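Local coordinates for DUF2235 domain-containing protein (Pseudomonas aeruginosa, PDB 4O5P) that acts as a phospholipase effector of the type VI secretion system, probably hydrolysing membrane phospholipids through an alpha/beta-hydrolase catalytic domain, at residues 17-22 / 410-415; 274-279 / 415-420; 332-337 / 404-409. All coordinates share one frame; numbering follows the deposited sequence.

Interaction 1 (17-22 / 410-415)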
loop_
_atom_site.group_PDB
_atom_site.type_symbol
_atom_site.label_atom_id
_atom_site.label_comp_id
_atom_site.label_asym_id
_atom_site.label_seq_id
_atom_site.Cartn_x
_atom_site.Cartn_y
_atom_site.Cartn_z
ATOM N N ALA A 17 -1.163 -7.763 -29.579
ATOM C CA ALA A 17 -0.114 -8.754 -29.310
ATOM C C ALA A 17 0.546 -8.664 -27.919
ATOM O O ALA A 17 1.390 -9.494 -27.574
ATOM C CB ALA A 17 0.948 -8.701 -30.404
ATOM N N GLY A 18 0.172 -7.669 -27.122
ATOM C CA GLY A 18 0.761 -7.532 -25.799
ATOM C C GLY A 18 2.024 -6.685 -25.806
ATOM O O GLY A 18 2.420 -6.150 -26.839
ATOM N N ARG A 19 2.661 -6.563 -24.652
ATOM C CA ARG A 19 3.804 -5.680 -24.515
ATOM C C ARG A 19 5.055 -6.483 -24.254
ATOM O O ARG A 19 6.125 -5.907 -24.020
ATOM C CB ARG A 19 3.596 -4.680 -23.372
ATOM C CG ARG A 19 2.301 -3.878 -23.430
ATOM C CD ARG A 19 2.378 -2.620 -22.571
ATOM N NE ARG A 19 1.074 -1.985 -22.411
ATOM C CZ ARG A 19 0.583 -1.061 -23.229
ATOM N NH1 ARG A 19 1.284 -0.654 -24.286
ATOM N NH2 ARG A 19 -0.617 -0.552 -23.003
ATOM N N LEU A 20 4.925 -7.807 -24.284
ATOM C CA LEU A 20 6.068 -8.678 -23.990
ATOM C C LEU A 20 6.817 -9.213 -25.231
ATOM O O LEU A 20 7.838 -9.901 -25.108
ATOM C CB LEU A 20 5.664 -9.814 -23.048
ATOM C CG LEU A 20 5.871 -9.450 -21.571
ATOM C CD1 LEU A 20 4.802 -8.478 -21.069
ATOM C CD2 LEU A 20 5.928 -10.679 -20.689
ATOM N N THR A 21 6.323 -8.876 -26.418
ATOM C CA THR A 21 7.011 -9.229 -27.658
ATOM C C THR A 21 8.290 -8.406 -27.778
ATOM O O THR A 21 8.385 -7.318 -27.216
ATOM C CB THR A 21 6.121 -8.944 -28.864
ATOM O OG1 THR A 21 5.621 -7.606 -28.768
ATOM C CG2 THR A 21 4.937 -9.905 -28.889
ATOM N N TYR A 22 9.284 -8.907 -28.503
ATOM C CA TYR A 22 10.539 -8.167 -28.583
ATOM C C TYR A 22 11.265 -8.235 -29.911
ATOM O O TYR A 22 11.071 -9.156 -30.698
ATOM C CB TYR A 22 11.500 -8.598 -27.476
ATOM C CG TYR A 22 11.756 -10.081 -27.409
ATOM C CD1 TYR A 22 12.775 -10.675 -28.158
ATOM C CD2 TYR A 22 10.995 -10.887 -26.577
ATOM C CE1 TYR A 22 13.010 -12.038 -28.085
ATOM C CE2 TYR A 22 11.230 -12.245 -26.490
ATOM C CZ TYR A 22 12.230 -12.815 -27.244
ATOM O OH TYR A 22 12.429 -14.174 -27.139
HETATM N N MSE A 410 3.501 -2.107 -16.673
HETATM C CA MSE A 410 4.550 -1.688 -15.767
HETATM C C MSE A 410 5.821 -2.292 -16.311
HETATM O O MSE A 410 6.868 -1.624 -16.385
HETATM C CB MSE A 410 4.281 -2.166 -14.324
HETATM C CG MSE A 410 5.326 -1.638 -13.342
HETATM SE SE MSE A 410 5.189 0.301 -13.134
HETATM C CE MSE A 410 3.760 0.296 -11.827
ATOM N N TYR A 411 5.691 -3.533 -16.786
ATOM C CA TYR A 411 6.835 -4.245 -17.307
ATOM C C TYR A 411 7.456 -3.410 -18.414
ATOM O O TYR A 411 8.671 -3.139 -18.402
ATOM C CB TYR A 411 6.399 -5.614 -17.830
ATOM C CG TYR A 411 7.496 -6.387 -18.505
ATOM C CD1 TYR A 411 8.325 -7.232 -17.785
ATOM C CD2 TYR A 411 7.694 -6.279 -19.875
ATOM C CE1 TYR A 411 9.335 -7.953 -18.426
ATOM C CE2 TYR A 411 8.684 -6.979 -20.512
ATOM C CZ TYR A 411 9.504 -7.809 -19.797
ATOM O OH TYR A 411 10.496 -8.493 -20.474
ATOM N N ALA A 412 6.611 -2.937 -19.332
ATOM C CA ALA A 412 7.126 -2.272 -20.522
ATOM C C ALA A 412 7.850 -1.016 -20.084
ATOM O O ALA A 412 8.965 -0.730 -20.562
ATOM C CB ALA A 412 6.001 -1.945 -21.502
ATOM N N GLU A 413 7.254 -0.305 -19.121
ATOM C CA GLU A 413 7.823 0.964 -18.677
ATOM C C GLU A 413 9.186 0.665 -18.098
ATOM O O GLU A 413 10.174 1.312 -18.457
ATOM C CB GLU A 413 6.935 1.642 -17.618
ATOM C CG GLU A 413 5.560 2.077 -18.146
ATOM C CD GLU A 413 5.626 3.395 -18.872
ATOM O OE1 GLU A 413 4.543 3.925 -19.219
ATOM O OE2 GLU A 413 6.760 3.913 -19.080
ATOM N N ALA A 414 9.247 -0.386 -17.282
ATOM C CA ALA A 414 10.470 -0.692 -16.569
ATOM C C ALA A 414 11.499 -1.121 -17.605
ATOM O O ALA A 414 12.665 -0.721 -17.539
ATOM C CB ALA A 414 10.229 -1.776 -15.540
ATOM N N PHE A 415 11.053 -1.882 -18.599
ATOM C CA PHE A 415 11.990 -2.382 -19.593
ATOM C C PHE A 415 12.566 -1.192 -20.369
ATOM O O PHE A 415 13.761 -1.164 -20.704
ATOM C CB PHE A 415 11.305 -3.392 -20.521
ATOM C CG PHE A 415 12.264 -4.273 -21.269
ATOM C CD1 PHE A 415 12.704 -5.467 -20.716
ATOM C CD2 PHE A 415 12.740 -3.897 -22.522
ATOM C CE1 PHE A 415 13.592 -6.287 -21.400
ATOM C CE2 PHE A 415 13.638 -4.710 -23.214
ATOM C CZ PHE A 415 14.067 -5.904 -22.650
HETATM O O HOH W 1 9.675 -8.716 -23.786
#

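Interaction 2 (274-279 / 415-420)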
loop_
_atom_site.group_PDB
_atom_site.type_symbol
_atom_site.label_atom_id
_atom_site.label_comp_id
_atom_site.label_asym_id
_atom_site.label_seq_id
_atom_site.Cartn_x
_atom_site.Cartn_y
_atom_site.Cartn_z
ATOM N N ILE A 274 17.919 6.229 -8.590
ATOM C CA ILE A 274 16.775 5.369 -8.865
ATOM C C ILE A 274 16.420 5.541 -10.345
ATOM O O ILE A 274 15.812 6.529 -10.733
ATOM C CB ILE A 274 15.566 5.697 -7.953
ATOM C CG1 ILE A 274 15.879 5.325 -6.496
ATOM C CG2 ILE A 274 14.315 4.949 -8.437
ATOM C CD1 ILE A 274 14.793 5.735 -5.477
ATOM N N GLU A 275 16.844 4.593 -11.172
ATOM C CA GLU A 275 16.571 4.613 -12.611
ATOM C C GLU A 275 15.075 4.471 -12.895
ATOM O O GLU A 275 14.580 4.982 -13.912
ATOM C CB GLU A 275 17.305 3.457 -13.286
ATOM C CG GLU A 275 18.826 3.546 -13.250
ATOM C CD GLU A 275 19.335 4.791 -13.927
ATOM O OE1 GLU A 275 19.152 4.915 -15.155
ATOM O OE2 GLU A 275 19.892 5.667 -13.222
ATOM N N PHE A 276 14.358 3.772 -12.006
ATOM C CA PHE A 276 12.923 3.546 -12.214
ATOM C C PHE A 276 12.171 3.262 -10.905
ATOM O O PHE A 276 12.563 2.399 -10.126
ATOM C CB PHE A 276 12.705 2.387 -13.199
ATOM C CG PHE A 276 11.251 2.162 -13.571
ATOM C CD1 PHE A 276 10.668 2.878 -14.618
ATOM C CD2 PHE A 276 10.471 1.248 -12.869
ATOM C CE1 PHE A 276 9.324 2.678 -14.962
ATOM C CE2 PHE A 276 9.137 1.043 -13.196
ATOM C CZ PHE A 276 8.562 1.754 -14.244
ATOM N N LEU A 277 11.089 3.999 -10.678
ATOM C CA LEU A 277 10.234 3.774 -9.524
ATOM C C LEU A 277 8.832 3.436 -10.057
ATOM O O LEU A 277 8.160 4.288 -10.656
ATOM C CB LEU A 277 10.205 5.037 -8.655
ATOM C CG LEU A 277 9.396 5.067 -7.360
ATOM C CD1 LEU A 277 9.963 4.051 -6.355
ATOM C CD2 LEU A 277 9.436 6.484 -6.801
ATOM N N GLY A 278 8.418 2.183 -9.902
ATOM C CA GLY A 278 7.129 1.752 -10.434
ATOM C C GLY A 278 6.146 1.451 -9.320
ATOM O O GLY A 278 6.384 0.562 -8.503
ATOM N N LEU A 279 5.026 2.170 -9.309
ATOM C CA LEU A 279 4.078 2.103 -8.205
ATOM C C LEU A 279 2.656 1.734 -8.646
ATOM O O LEU A 279 2.132 2.252 -9.638
ATOM C CB LEU A 279 4.033 3.439 -7.476
ATOM C CG LEU A 279 5.361 4.096 -7.136
ATOM C CD1 LEU A 279 5.087 5.526 -6.690
ATOM C CD2 LEU A 279 6.089 3.293 -6.073
ATOM N N PHE A 415 11.053 -1.882 -18.599
ATOM C CA PHE A 415 11.990 -2.382 -19.593
ATOM C C PHE A 415 12.566 -1.192 -20.369
ATOM O O PHE A 415 13.761 -1.164 -20.704
ATOM C CB PHE A 415 11.305 -3.392 -20.521
ATOM C CG PHE A 415 12.264 -4.273 -21.269
ATOM C CD1 PHE A 415 12.704 -5.467 -20.716
ATOM C CD2 PHE A 415 12.740 -3.897 -22.522
ATOM C CE1 PHE A 415 13.592 -6.287 -21.400
ATOM C CE2 PHE A 415 13.638 -4.710 -23.214
ATOM C CZ PHE A 415 14.067 -5.904 -22.650
ATOM N N GLU A 416 11.724 -0.190 -20.603
ATOM C CA GLU A 416 12.134 0.968 -21.377
ATOM C C GLU A 416 13.155 1.749 -20.594
ATOM O O GLU A 416 14.018 2.417 -21.177
ATOM C CB GLU A 416 10.943 1.892 -21.640
ATOM C CG GLU A 416 10.595 2.132 -23.097
ATOM C CD GLU A 416 11.794 2.461 -23.967
ATOM O OE1 GLU A 416 12.459 1.515 -24.434
ATOM O OE2 GLU A 416 12.062 3.659 -24.194
ATOM N N ALA A 417 13.061 1.678 -19.267
ATOM C CA ALA A 417 13.901 2.536 -18.439
ATOM C C ALA A 417 15.209 1.852 -18.076
ATOM O O ALA A 417 16.039 2.416 -17.361
ATOM C CB ALA A 417 13.136 2.999 -17.188
ATOM N N GLY A 418 15.396 0.639 -18.577
ATOM C CA GLY A 418 16.661 -0.061 -18.411
ATOM C C GLY A 418 16.659 -1.150 -17.347
ATOM O O GLY A 418 17.716 -1.624 -16.948
ATOM N N ALA A 419 15.477 -1.568 -16.902
ATOM C CA ALA A 419 15.369 -2.592 -15.847
ATOM C C ALA A 419 15.903 -3.974 -16.248
ATOM O O ALA A 419 15.682 -4.430 -17.371
ATOM C CB ALA A 419 13.919 -2.702 -15.355
ATOM N N PRO A 420 16.606 -4.652 -15.317
ATOM C CA PRO A 420 17.152 -5.979 -15.611
ATOM C C PRO A 420 16.045 -7.012 -15.616
ATOM O O PRO A 420 15.899 -7.766 -14.644
ATOM C CB PRO A 420 18.110 -6.235 -14.435
ATOM C CG PRO A 420 18.372 -4.881 -13.843
ATOM C CD PRO A 420 17.058 -4.162 -14.005
HETATM O O HOH W 2 15.294 5.603 -16.239
#

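Interaction 3 (332-337 / 404-409)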
loop_
_atom_site.group_PDB
_atom_site.type_symbol
_atom_site.label_atom_id
_atom_site.label_comp_id
_atom_site.label_asym_id
_atom_site.label_seq_id
_atom_site.Cartn_x
_atom_site.Cartn_y
_atom_site.Cartn_z
ATOM N N VAL A 332 6.543 5.760 -12.633
ATOM C CA VAL A 332 5.244 5.455 -13.221
ATOM C C VAL A 332 4.288 4.992 -12.111
ATOM O O VAL A 332 4.599 4.051 -11.394
ATOM C CB VAL A 332 5.359 4.337 -14.261
ATOM C CG1 VAL A 332 3.964 3.874 -14.686
ATOM C CG2 VAL A 332 6.211 4.789 -15.487
ATOM N N HIS A 333 3.134 5.648 -11.970
ATOM C CA HIS A 333 2.158 5.265 -10.941
ATOM C C HIS A 333 0.821 4.906 -11.581
ATOM O O HIS A 333 0.159 5.752 -12.154
ATOM C CB HIS A 333 1.934 6.435 -9.984
ATOM C CG HIS A 333 1.155 6.085 -8.749
ATOM N ND1 HIS A 333 0.466 7.031 -8.021
ATOM C CD2 HIS A 333 0.990 4.913 -8.089
ATOM C CE1 HIS A 333 -0.087 6.459 -6.964
ATOM N NE2 HIS A 333 0.212 5.172 -6.984
ATOM N N LEU A 334 0.425 3.650 -11.454
ATOM C CA LEU A 334 -0.826 3.165 -11.983
ATOM C C LEU A 334 -1.793 3.126 -10.816
ATOM O O LEU A 334 -1.491 2.500 -9.794
ATOM C CB LEU A 334 -0.611 1.754 -12.541
ATOM C CG LEU A 334 0.512 1.635 -13.575
ATOM C CD1 LEU A 334 0.563 0.243 -14.153
ATOM C CD2 LEU A 334 0.368 2.694 -14.695
ATOM N N VAL A 335 -2.947 3.785 -10.966
ATOM C CA VAL A 335 -3.919 3.907 -9.876
ATOM C C VAL A 335 -5.300 3.332 -10.215
ATOM O O VAL A 335 -5.708 3.319 -11.374
ATOM C CB VAL A 335 -4.058 5.384 -9.404
ATOM C CG1 VAL A 335 -2.662 6.013 -9.177
ATOM C CG2 VAL A 335 -4.820 6.213 -10.420
ATOM N N SER A 336 -6.008 2.847 -9.191
ATOM C CA SER A 336 -7.367 2.306 -9.327
ATOM C C SER A 336 -8.408 3.426 -9.365
ATOM O O SER A 336 -8.368 4.328 -8.529
ATOM C CB SER A 336 -7.645 1.379 -8.133
ATOM O OG SER A 336 -9.034 1.171 -7.919
ATOM N N CYS A 337 -9.338 3.378 -10.323
ATOM C CA CYS A 337 -10.430 4.350 -10.383
ATOM C C CYS A 337 -11.633 3.975 -9.515
ATOM O O CYS A 337 -12.426 4.842 -9.134
ATOM C CB CYS A 337 -10.929 4.489 -11.826
ATOM S SG CYS A 337 -9.751 5.251 -12.913
ATOM N N GLN A 404 -3.559 -8.177 -14.986
ATOM C CA GLN A 404 -2.542 -8.530 -15.976
ATOM C C GLN A 404 -2.223 -7.404 -16.949
ATOM O O GLN A 404 -1.151 -7.416 -17.567
ATOM C CB GLN A 404 -2.935 -9.810 -16.736
ATOM C CG GLN A 404 -3.027 -11.061 -15.841
ATOM C CD GLN A 404 -1.670 -11.542 -15.339
ATOM O OE1 GLN A 404 -1.361 -11.464 -14.142
ATOM N NE2 GLN A 404 -0.859 -12.059 -16.253
ATOM N N ILE A 405 -3.121 -6.427 -17.094
ATOM C CA ILE A 405 -2.850 -5.345 -18.055
ATOM C C ILE A 405 -1.841 -4.381 -17.445
ATOM O O ILE A 405 -0.746 -4.145 -17.998
ATOM C CB ILE A 405 -4.147 -4.578 -18.481
ATOM C CG1 ILE A 405 -5.220 -5.546 -18.976
ATOM C CG2 ILE A 405 -3.843 -3.536 -19.552
ATOM C CD1 ILE A 405 -4.819 -6.328 -20.218
ATOM N N ALA A 406 -2.201 -3.842 -16.283
ATOM C CA ALA A 406 -1.283 -2.993 -15.528
ATOM C C ALA A 406 0.088 -3.661 -15.399
ATOM O O ALA A 406 1.120 -3.004 -15.563
ATOM C CB ALA A 406 -1.851 -2.673 -14.171
ATOM N N LEU A 407 0.100 -4.968 -15.141
ATOM C CA LEU A 407 1.369 -5.704 -15.007
ATOM C C LEU A 407 2.211 -5.539 -16.269
ATOM O O LEU A 407 3.383 -5.107 -16.215
ATOM C CB LEU A 407 1.100 -7.190 -14.750
ATOM C CG LEU A 407 2.265 -8.160 -14.928
ATOM C CD1 LEU A 407 3.322 -7.928 -13.851
ATOM C CD2 LEU A 407 1.756 -9.569 -14.863
ATOM N N GLN A 408 1.609 -5.838 -17.410
ATOM C CA GLN A 408 2.361 -5.726 -18.651
ATOM C C GLN A 408 2.803 -4.282 -18.849
ATOM O O GLN A 408 3.953 -4.006 -19.256
ATOM C CB GLN A 408 1.543 -6.241 -19.839
ATOM C CG GLN A 408 1.487 -7.764 -19.917
ATOM C CD GLN A 408 1.173 -8.283 -21.321
ATOM O OE1 GLN A 408 1.045 -7.508 -22.271
ATOM N NE2 GLN A 408 1.046 -9.608 -21.452
ATOM N N HIS A 409 1.922 -3.357 -18.493
ATOM C CA HIS A 409 2.232 -1.963 -18.739
ATOM C C HIS A 409 3.480 -1.635 -17.923
ATOM O O HIS A 409 4.438 -1.031 -18.444
ATOM C CB HIS A 409 1.039 -1.069 -18.379
ATOM C CG HIS A 409 1.277 0.395 -18.586
ATOM N ND1 HIS A 409 0.326 1.349 -18.295
ATOM C CD2 HIS A 409 2.359 1.073 -19.049
ATOM C CE1 HIS A 409 0.813 2.549 -18.561
ATOM N NE2 HIS A 409 2.047 2.409 -19.012
#

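Interaction 1 (17-22 / 410-415)
Leu20 lies over one face of the Tyr411 ring, where the loop between strand 7-10 and helix 24-34 meets helix 403-416 of the alpha/beta-hydrolase fold. The two side chains cross at about a right angle. Leu20 CG sits 4.3 Å from the centroid of the Tyr411 ring and 27° off the ring normal, a CH-pi contact over the face. Leu20 CD1 reaches the CD2-CE2 side of the ring and comes to 3.8 Å from Tyr411 CD2. Tyr411 holds its CG anti to the backbone N (chi1 175°), which swings the ring off the helix toward the loop. Phe447 touches both Leu20 and Tyr411, and its ring plane stands at about 70° to that of Tyr411. At the far end of the ring, Tyr411 OH is hydrogen-bonded to Gln422 O.

Arg19 uses its aliphatic part. Its CD packs 3.8 Å from Ala412 CB, and its CB is 4.1 Å from the same methyl. The chain is extended from CG to NE, which carries the guanidinium past Ala412; NH2 bonds to Thr13 O.

No direct hydrogen bond joins the two segments. A water bridges them instead, donating to Leu20 O at 2.6 Å and only weakly to Tyr411 OH at 3.4 Å.

Interaction 2 (274-279 / 415-420)
Glu275 and Phe276 face Ala417 where the central sheet of the alpha/beta-hydrolase fold meets the end of helix 403-416. That end is a Schellman motif. Gly418 has a positive phi of 103°, and its N bonds back to Phe415 O at 3.2 Å. Ala419 N probably bonds to Ala414 O as well.

The chain turns a corner at Glu275. Its carbonyl faces the helix end, with Glu275 O 4.1 Å from Ala417 CB. A water donates to Glu275 O at 2.5 Å and, weakly, to Ala417 O at 3.5 Å, so it spans the two backbones. The carboxylate bends back along the chain, and OE2 bonds to Ser273 OG.

Phe276 makes the main apolar contact. Its CG is anti to the backbone N (chi1 -175°), and this sends the ring out alongside the last turns of the helix. The Ala417 methyl approaches the ring obliquely. Glu413 and Ala414, on the same helix, also touch Phe276, as does Val332 from the neighbouring strand.

Leu277 turns its side chain to the other side of the sheet, onto helix 238-254. Gly278 lies next to the far part of the Phe276 ring, its CA 3.5 Å from Phe276 CE2. Across the contact itself, the closest approach is that of Phe276 CD1 to Ala417 CB, 3.6 Å.

Interaction 3 (332-337 / 404-409)
Between 332-337 and 404-409, the packing of strand against helix rests mainly on Leu334, which meets Ala406 and His409. Its two methyl branches divide the work. CD1 touches Ala406, lying 3.6 Å from Ala406 O and 3.8 Å from Ala406 CB. CD2 turns to the His409 ring and comes to 3.8 Å from His409 ND1 and 3.9 Å from His409 CE1. The Leu334 and His409 side chains cross at a slant.

This is sheet-to-helix packing inside the alpha/beta-hydrolase fold, and all three residues are buried. Leu334 lies near, without touching, a probable Ser-His-Asp triad. Asp281 of that set accepts a hydrogen bond from Ser336 N, further along the same strand. Phe280, Tyr373 and Tyr375 of the flanking strands also touch Leu334.

His409 CG is anti to the backbone N (chi1 179°), which carries the imidazole across to the sheet. Both ring nitrogens have partners: ND1 bonds to Tyr375 OH and NE2 to Glu413 OE1. These two bonds fix the rotation of the ring against which Leu334 CD2 packs.

Overall arrangement
All three contacts use helix 403-416. Interaction 3 is fully buried and joins its earlier part to strand 331-336. Interactions 1 and 2 are only partly buried. Interaction 1 brings an N-terminal loop onto the helix, and interaction 2 joins the helix end to strand 270-280. That strand neighbours 331-336 in the sheet, and backbone bonds of Leu279 with Val332 and Leu334 link interactions 2 and 3. None has a direct hydrogen bond between its segments. The two partly buried contacts add a bridging water to apolar packing, whereas interaction 3 sets a leucine on an alanine and an imidazole. Gln408 OE1 takes a probable hydrogen bond from Arg19 N, which ties interaction 3 to the loop of interaction 1.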